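Local coordinates for tryptophan--tRNA ligase (Campylobacter jejuni subsp. jejuni, PDB 3TZL), which probably attaches tryptophan to tRNA(Trp), activating the amino acid with ATP, as a homodimeric class I aminoacyl-tRNA synthetase, at residues 6-11 against 142-147; 15-20 against 191-196. All coordinates share one frame; numbering follows the deposited sequence.

Contact 1: 6-11 against 142-147. With TRP (tryptophan), chain J.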
loop_
_atom_site.group_PDB
_atom_site.type_symbol
_atom_site.label_atom_id
_atom_site.label_comp_id
_atom_site.label_asym_id
_atom_site.label_seq_id
_atom_site.Cartn_x
_atom_site.Cartn_y
_atom_site.Cartn_z
ATOM N N VAL B 6 -7.373 -16.911 -15.772
ATOM C CA VAL B 6 -8.563 -16.152 -15.432
ATOM C C VAL B 6 -8.542 -15.879 -13.944
ATOM O O VAL B 6 -8.427 -16.794 -13.125
ATOM C CB VAL B 6 -9.826 -16.966 -15.762
ATOM C CG1 VAL B 6 -11.073 -16.187 -15.427
ATOM C CG2 VAL B 6 -9.829 -17.386 -17.218
ATOM N N LEU B 7 -8.664 -14.616 -13.582
ATOM C CA LEU B 7 -8.537 -14.257 -12.198
ATOM C C LEU B 7 -9.735 -13.437 -11.768
ATOM O O LEU B 7 -10.119 -12.488 -12.451
ATOM C CB LEU B 7 -7.257 -13.455 -12.007
ATOM C CG LEU B 7 -6.909 -13.016 -10.583
ATOM C CD1 LEU B 7 -5.423 -13.254 -10.373
ATOM C CD2 LEU B 7 -7.228 -11.565 -10.397
ATOM N N THR B 8 -10.309 -13.803 -10.629
ATOM C CA THR B 8 -11.506 -13.157 -10.103
ATOM C C THR B 8 -11.282 -12.906 -8.627
ATOM O O THR B 8 -10.906 -13.814 -7.901
ATOM C CB THR B 8 -12.735 -14.094 -10.189
ATOM O OG1 THR B 8 -12.826 -14.668 -11.497
ATOM C CG2 THR B 8 -14.015 -13.336 -9.882
ATOM N N GLY B 9 -11.499 -11.678 -8.182
ATOM C CA GLY B 9 -11.463 -11.380 -6.770
ATOM C C GLY B 9 -12.880 -11.479 -6.249
ATOM O O GLY B 9 -13.803 -11.068 -6.917
ATOM N N LEU B 10 -13.061 -12.033 -5.059
ATOM C CA LEU B 10 -14.414 -12.251 -4.547
ATOM C C LEU B 10 -14.685 -11.400 -3.309
ATOM O O LEU B 10 -13.945 -11.451 -2.335
ATOM C CB LEU B 10 -14.613 -13.733 -4.246
ATOM C CG LEU B 10 -14.463 -14.691 -5.436
ATOM C CD1 LEU B 10 -14.414 -16.136 -4.953
ATOM C CD2 LEU B 10 -15.598 -14.510 -6.427
ATOM N N GLN B 11 -15.735 -10.596 -3.357
ATOM C CA GLN B 11 -16.028 -9.691 -2.260
ATOM C C GLN B 11 -17.506 -9.730 -1.936
ATOM O O GLN B 11 -18.238 -8.779 -2.220
ATOM C CB GLN B 11 -15.627 -8.267 -2.637
ATOM C CG GLN B 11 -15.002 -7.472 -1.501
ATOM C CD GLN B 11 -14.667 -6.061 -1.930
ATOM O OE1 GLN B 11 -14.024 -5.848 -2.968
ATOM N NE2 GLN B 11 -15.129 -5.084 -1.157
ATOM N N ILE B 142 -7.421 -12.643 -18.315
ATOM C CA ILE B 142 -8.862 -12.431 -18.386
ATOM C C ILE B 142 -9.388 -12.161 -16.991
ATOM O O ILE B 142 -9.140 -12.936 -16.061
ATOM C CB ILE B 142 -9.585 -13.692 -18.908
ATOM C CG1 ILE B 142 -9.059 -14.117 -20.278
ATOM C CG2 ILE B 142 -11.079 -13.478 -18.969
ATOM C CD1 ILE B 142 -9.476 -13.227 -21.425
ATOM N N VAL B 143 -10.113 -11.060 -16.840
ATOM C CA VAL B 143 -10.712 -10.719 -15.562
ATOM C C VAL B 143 -12.232 -10.687 -15.749
ATOM O O VAL B 143 -12.761 -9.763 -16.372
ATOM C CB VAL B 143 -10.197 -9.349 -15.049
ATOM C CG1 VAL B 143 -10.705 -9.057 -13.654
ATOM C CG2 VAL B 143 -8.673 -9.301 -15.056
ATOM N N PRO B 144 -12.940 -11.710 -15.238
ATOM C CA PRO B 144 -14.406 -11.714 -15.346
ATOM C C PRO B 144 -15.010 -10.714 -14.375
ATOM O O PRO B 144 -14.834 -10.883 -13.174
ATOM C CB PRO B 144 -14.801 -13.133 -14.912
ATOM C CG PRO B 144 -13.532 -13.911 -14.825
ATOM C CD PRO B 144 -12.437 -12.917 -14.565
ATOM N N VAL B 145 -15.710 -9.712 -14.898
ATOM C CA VAL B 145 -16.238 -8.617 -14.132
ATOM C C VAL B 145 -17.609 -8.128 -14.579
ATOM O O VAL B 145 -18.010 -8.311 -15.692
ATOM C CB VAL B 145 -15.359 -7.424 -14.284
ATOM C CG1 VAL B 145 -14.097 -7.617 -13.562
ATOM C CG2 VAL B 145 -15.096 -7.201 -15.701
ATOM N N GLY B 146 -18.292 -7.447 -13.677
ATOM C CA GLY B 146 -19.507 -6.743 -14.001
ATOM C C GLY B 146 -19.201 -5.397 -14.619
ATOM O O GLY B 146 -18.220 -4.782 -14.289
ATOM N N LYS B 147 -20.047 -4.943 -15.521
ATOM C CA LYS B 147 -19.868 -3.657 -16.158
ATOM C C LYS B 147 -19.305 -2.659 -15.200
ATOM O O LYS B 147 -18.519 -1.847 -15.562
ATOM C CB LYS B 147 -21.203 -3.136 -16.666
ATOM C CG LYS B 147 -21.785 -3.932 -17.798
ATOM C CD LYS B 147 -22.895 -3.169 -18.517
ATOM C CE LYS B 147 -24.177 -3.979 -18.590
ATOM N NZ LYS B 147 -24.870 -3.732 -19.870
HETATM N N TRP J . -13.351 -4.957 -7.092
HETATM C CA TRP J . -13.961 -6.288 -7.178
HETATM C C TRP J . -15.420 -6.248 -6.740
HETATM O O TRP J . -16.173 -7.209 -6.935
HETATM C CB TRP J . -13.177 -7.311 -6.337
HETATM C CG TRP J . -11.751 -7.435 -6.780
HETATM C CD1 TRP J . -10.630 -7.017 -6.113
HETATM C CD2 TRP J . -11.306 -7.976 -8.024
HETATM N NE1 TRP J . -9.505 -7.287 -6.867
HETATM C CE2 TRP J . -9.896 -7.868 -8.049
HETATM C CE3 TRP J . -11.964 -8.544 -9.123
HETATM C CZ2 TRP J . -9.135 -8.321 -9.127
HETATM C CZ3 TRP J . -11.204 -8.988 -10.199
HETATM C CH2 TRP J . -9.805 -8.879 -10.188
HETATM O OXT TRP J . -15.861 -5.241 -6.183
#
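L7 and P144 meet where a parallel ladder would place its next hydrogen bond, but proline has no N-H to give: L7 O faces P144 CD instead, at 3.2 Å. Consistent with this, the strands share a single bridge, V6 with I142, and one backbone hydrogen bond, L7 N to I142 O at 3.0 Å, nearly straight at 163°. Beyond it they splay, their axes 37° apart. The ring that closes on the proline nitrogen makes packing contacts. P144 CG presses on V6 CG1 at 3.4 Å, tighter than usual for two carbons, and lies 3.5 Å from T8 OG1, the T8 and P144 side chains crossing at about a right angle. V6 CG1 gets there by lying anti to its backbone N (chi1 -179°), which turns CG2 toward I142 CB. This is the junction of the first and fourth strands of the Rossmann fold of class I synthetases: strand 36-41 bonds to the far edge of 6-10, and strand 175-177 continues the sheet beyond 142-144. The splay opens toward the substrate tryptophan. G9 lies with its backbone against the flat of the indole, G9 N 3.3 Å from CE3 of the ligand, where a beta carbon would collide with the ring. The branched V143 supplies CG1 3.5 Å from the ligand's CZ3, and L7 brings CD2 to its CH2 at 3.7 Å, while D134 and Q149 hydrogen-bond the ligand.

Contact 2: 15-20 against 191-196. With NA (sodium ion), chain L; ADP (adenosine-5'-diphosphate), chain I.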
loop_
_atom_site.group_PDB
_atom_site.type_symbol
_atom_site.label_atom_id
_atom_site.label_comp_id
_atom_site.label_asym_id
_atom_site.label_seq_id
_atom_site.Cartn_x
_atom_site.Cartn_y
_atom_site.Cartn_z
ATOM N N ASP B 15 -25.854 -12.062 3.052
ATOM C CA ASP B 15 -26.031 -13.494 2.859
ATOM C C ASP B 15 -26.102 -13.839 1.381
ATOM O O ASP B 15 -26.725 -13.119 0.595
ATOM C CB ASP B 15 -27.287 -13.953 3.586
ATOM C CG ASP B 15 -27.250 -13.597 5.054
ATOM O OD1 ASP B 15 -26.187 -13.819 5.679
ATOM O OD2 ASP B 15 -28.263 -13.070 5.571
ATOM N N LEU B 16 -25.438 -14.926 1.001
ATOM C CA LEU B 16 -25.525 -15.441 -0.365
ATOM C C LEU B 16 -26.909 -16.039 -0.667
ATOM O O LEU B 16 -27.430 -16.823 0.120
ATOM C CB LEU B 16 -24.463 -16.502 -0.587
ATOM C CG LEU B 16 -23.030 -16.003 -0.718
ATOM C CD1 LEU B 16 -22.117 -17.189 -0.792
ATOM C CD2 LEU B 16 -22.880 -15.115 -1.956
ATOM N N HIS B 17 -27.494 -15.657 -1.798
ATOM C CA HIS B 17 -28.805 -16.176 -2.183
ATOM C C HIS B 17 -28.760 -16.961 -3.493
ATOM O O HIS B 17 -27.754 -16.953 -4.196
ATOM C CB HIS B 17 -29.861 -15.057 -2.227
ATOM C CG HIS B 17 -29.490 -13.890 -3.090
ATOM N ND1 HIS B 17 -29.508 -13.947 -4.466
ATOM C CD2 HIS B 17 -29.120 -12.627 -2.765
ATOM C CE1 HIS B 17 -29.149 -12.771 -4.956
ATOM N NE2 HIS B 17 -28.907 -11.955 -3.945
ATOM N N ILE B 18 -29.844 -17.650 -3.831
ATOM C CA ILE B 18 -29.817 -18.506 -5.021
ATOM C C ILE B 18 -29.611 -17.725 -6.320
ATOM O O ILE B 18 -29.315 -18.309 -7.357
ATOM C CB ILE B 18 -31.047 -19.415 -5.107
ATOM C CG1 ILE B 18 -32.332 -18.590 -5.173
ATOM C CG2 ILE B 18 -31.082 -20.370 -3.907
ATOM C CD1 ILE B 18 -33.589 -19.455 -5.495
ATOM N N GLY B 19 -29.757 -16.403 -6.253
ATOM C CA GLY B 19 -29.468 -15.545 -7.386
ATOM C C GLY B 19 -27.969 -15.422 -7.634
ATOM O O GLY B 19 -27.511 -15.468 -8.773
ATOM N N ASN B 20 -27.202 -15.257 -6.562
ATOM C CA ASN B 20 -25.746 -15.291 -6.663
ATOM C C ASN B 20 -25.294 -16.635 -7.201
ATOM O O ASN B 20 -24.375 -16.713 -8.009
ATOM C CB ASN B 20 -25.099 -15.044 -5.297
ATOM C CG ASN B 20 -25.505 -13.719 -4.698
ATOM O OD1 ASN B 20 -26.112 -13.675 -3.631
ATOM N ND2 ASN B 20 -25.174 -12.625 -5.383
ATOM N N ALA B 191 -39.911 -9.437 -8.676
ATOM C CA ALA B 191 -38.820 -8.603 -9.163
ATOM C C ALA B 191 -37.518 -9.382 -9.103
ATOM O O ALA B 191 -37.426 -10.373 -8.379
ATOM C CB ALA B 191 -38.715 -7.334 -8.335
ATOM N N LYS B 192 -36.521 -8.942 -9.865
ATOM C CA LYS B 192 -35.197 -9.560 -9.836
ATOM C C LYS B 192 -34.747 -9.737 -8.402
ATOM O O LYS B 192 -34.806 -8.792 -7.619
ATOM C CB LYS B 192 -34.186 -8.699 -10.588
ATOM C CG LYS B 192 -32.733 -9.025 -10.291
ATOM C CD LYS B 192 -31.780 -8.139 -11.094
ATOM C CE LYS B 192 -30.323 -8.516 -10.830
ATOM N NZ LYS B 192 -29.456 -8.212 -12.004
HETATM N N MSE B 193 -34.334 -10.952 -8.048
HETATM C CA MSE B 193 -33.872 -11.225 -6.690
HETATM C C MSE B 193 -32.636 -10.394 -6.385
HETATM O O MSE B 193 -31.673 -10.401 -7.151
HETATM C CB MSE B 193 -33.554 -12.712 -6.498
HETATM C CG MSE B 193 -33.214 -13.092 -5.073
HETATM SE SE MSE B 193 -32.871 -15.017 -4.801
HETATM C CE MSE B 193 -34.664 -15.708 -5.207
ATOM N N SER B 194 -32.682 -9.675 -5.271
ATOM C CA SER B 194 -31.526 -8.920 -4.792
ATOM C C SER B 194 -31.698 -8.581 -3.315
ATOM O O SER B 194 -32.823 -8.539 -2.807
ATOM C CB SER B 194 -31.323 -7.635 -5.594
ATOM O OG SER B 194 -32.133 -6.596 -5.084
ATOM N N LYS B 195 -30.580 -8.344 -2.632
ATOM C CA LYS B 195 -30.600 -8.039 -1.202
ATOM C C LYS B 195 -31.303 -6.715 -0.917
ATOM O O LYS B 195 -31.996 -6.579 0.094
ATOM C CB LYS B 195 -29.175 -8.017 -0.623
ATOM C CG LYS B 195 -28.440 -9.345 -0.726
ATOM C CD LYS B 195 -27.186 -9.351 0.119
ATOM C CE LYS B 195 -26.122 -8.440 -0.460
ATOM N NZ LYS B 195 -25.587 -9.009 -1.718
ATOM N N SER B 196 -31.123 -5.748 -1.815
ATOM C CA SER B 196 -31.707 -4.416 -1.659
ATOM C C SER B 196 -33.230 -4.499 -1.546
ATOM O O SER B 196 -33.862 -3.729 -0.812
ATOM C CB SER B 196 -31.318 -3.530 -2.846
ATOM O OG SER B 196 -29.998 -3.822 -3.291
HETATM NA NA NA L . -28.535 -5.235 -4.305
HETATM P PB ADP I . -27.587 -7.975 -4.751
HETATM O O1B ADP I . -28.521 -8.922 -4.051
HETATM O O2B ADP I . -26.614 -7.287 -3.826
HETATM O O3B ADP I . -28.229 -7.034 -5.751
HETATM P PA ADP I . -25.079 -8.931 -5.638
HETATM O O1A ADP I . -24.594 -9.783 -4.492
HETATM O O2A ADP I . -24.601 -7.498 -5.741
HETATM O O3A ADP I . -26.699 -8.989 -5.622
HETATM O "O5'" ADP I . -24.716 -9.689 -7.018
HETATM C "C5'" ADP I . -23.461 -10.349 -7.189
HETATM C "C4'" ADP I . -23.489 -11.188 -8.463
HETATM O "O4'" ADP I . -24.523 -12.175 -8.404
HETATM C "C3'" ADP I . -23.754 -10.327 -9.685
HETATM O "O3'" ADP I . -22.549 -10.219 -10.445
HETATM C "C2'" ADP I . -24.826 -11.046 -10.481
HETATM O "O2'" ADP I . -24.270 -11.604 -11.677
HETATM C "C1'" ADP I . -25.302 -12.189 -9.606
HETATM N N9 ADP I . -26.744 -12.025 -9.277
HETATM C C8 ADP I . -27.250 -11.397 -8.192
HETATM N N7 ADP I . -28.609 -11.429 -8.181
HETATM C C5 ADP I . -28.990 -12.097 -9.284
HETATM C C6 ADP I . -30.284 -12.495 -9.884
HETATM N N6 ADP I . -31.455 -12.168 -9.279
HETATM N N1 ADP I . -30.248 -13.187 -11.047
HETATM C C2 ADP I . -29.084 -13.507 -11.652
HETATM N N3 ADP I . -27.872 -13.179 -11.164
HETATM C C4 ADP I . -27.764 -12.487 -10.003
HETATM O O HOH W 1 -25.521 -11.893 -1.576
#
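K195 passes H17 on its way to the phosphates of ADP. K195 CB lies 3.6 Å from ADP O1B; K195 CG approaches the edge of the imidazole, 3.9 Å from H17 CD2. K195 CD then runs by a backbone carbonyl, D15 O 3.8 Å away. Bends at chi3 and chi4, both -70°, fold the end back, so that CE nears O2B and K195 NZ donates to ADP O2B at 2.9 Å, with O1A close by. Lysine suits this path, being long, bendable and cationic at its tip. A water accepting from K195 NZ lies in reach of both D15 O and N20 OD1, a probable bridge to the other segment. H17, of the 'HIGH' region, has CG in the crowded position between N and C (chi1 54°); H17 NE2 donates to ADP O1B at 3.1 Å, and ND1 accepts a weak capping bond from G19 N. H17 and N20 form a capping box, and N20 OD1 sits over one ring face while M193 CG lies over the opposite face, offset toward the rim, as a CH-pi contact. The long, flexible methionine-type chain, here selenomethionine, suits the place: M193 SE reaches 3.5 Å from H17 ND1, and the methyl CE turns onto I18. The 'KMSKS' backbone grips both ends of the nucleotide: M193 O accepts from adenine N6, K195 N donates to ADP O1B at 2.6 Å. S196 OG and ADP O3B bind sodium closely, ADP O2B at longer range. Donors from both signature motifs converge on the phosphates, and would be expected to stabilise negative charge there as ATP reacts with tryptophan.

The chain begins with strand 5-10, then reaches the 'HIGH' region and helix 18-30, so the first halves of contacts 1 and 2 follow one another almost directly. It next builds strands 36-41 and 78-81 and a run of helices before strand 142-144 closes contact 1, a loop of 130 intervening residues. After helix 150-167 and strand 175-177, the loop at 191-196 returns to 15-20 and closes contact 2 over 170 residues. The two closures cross rather than nest. Contact 1 joins the three-strand part (5-10, 36-41, 78-81) to the two-strand part (142-144, 175-177); contact 2 ties the start of helix 18-30 to the 'KMSKS' loop. The centres of the two contacts lie about 19 Å apart.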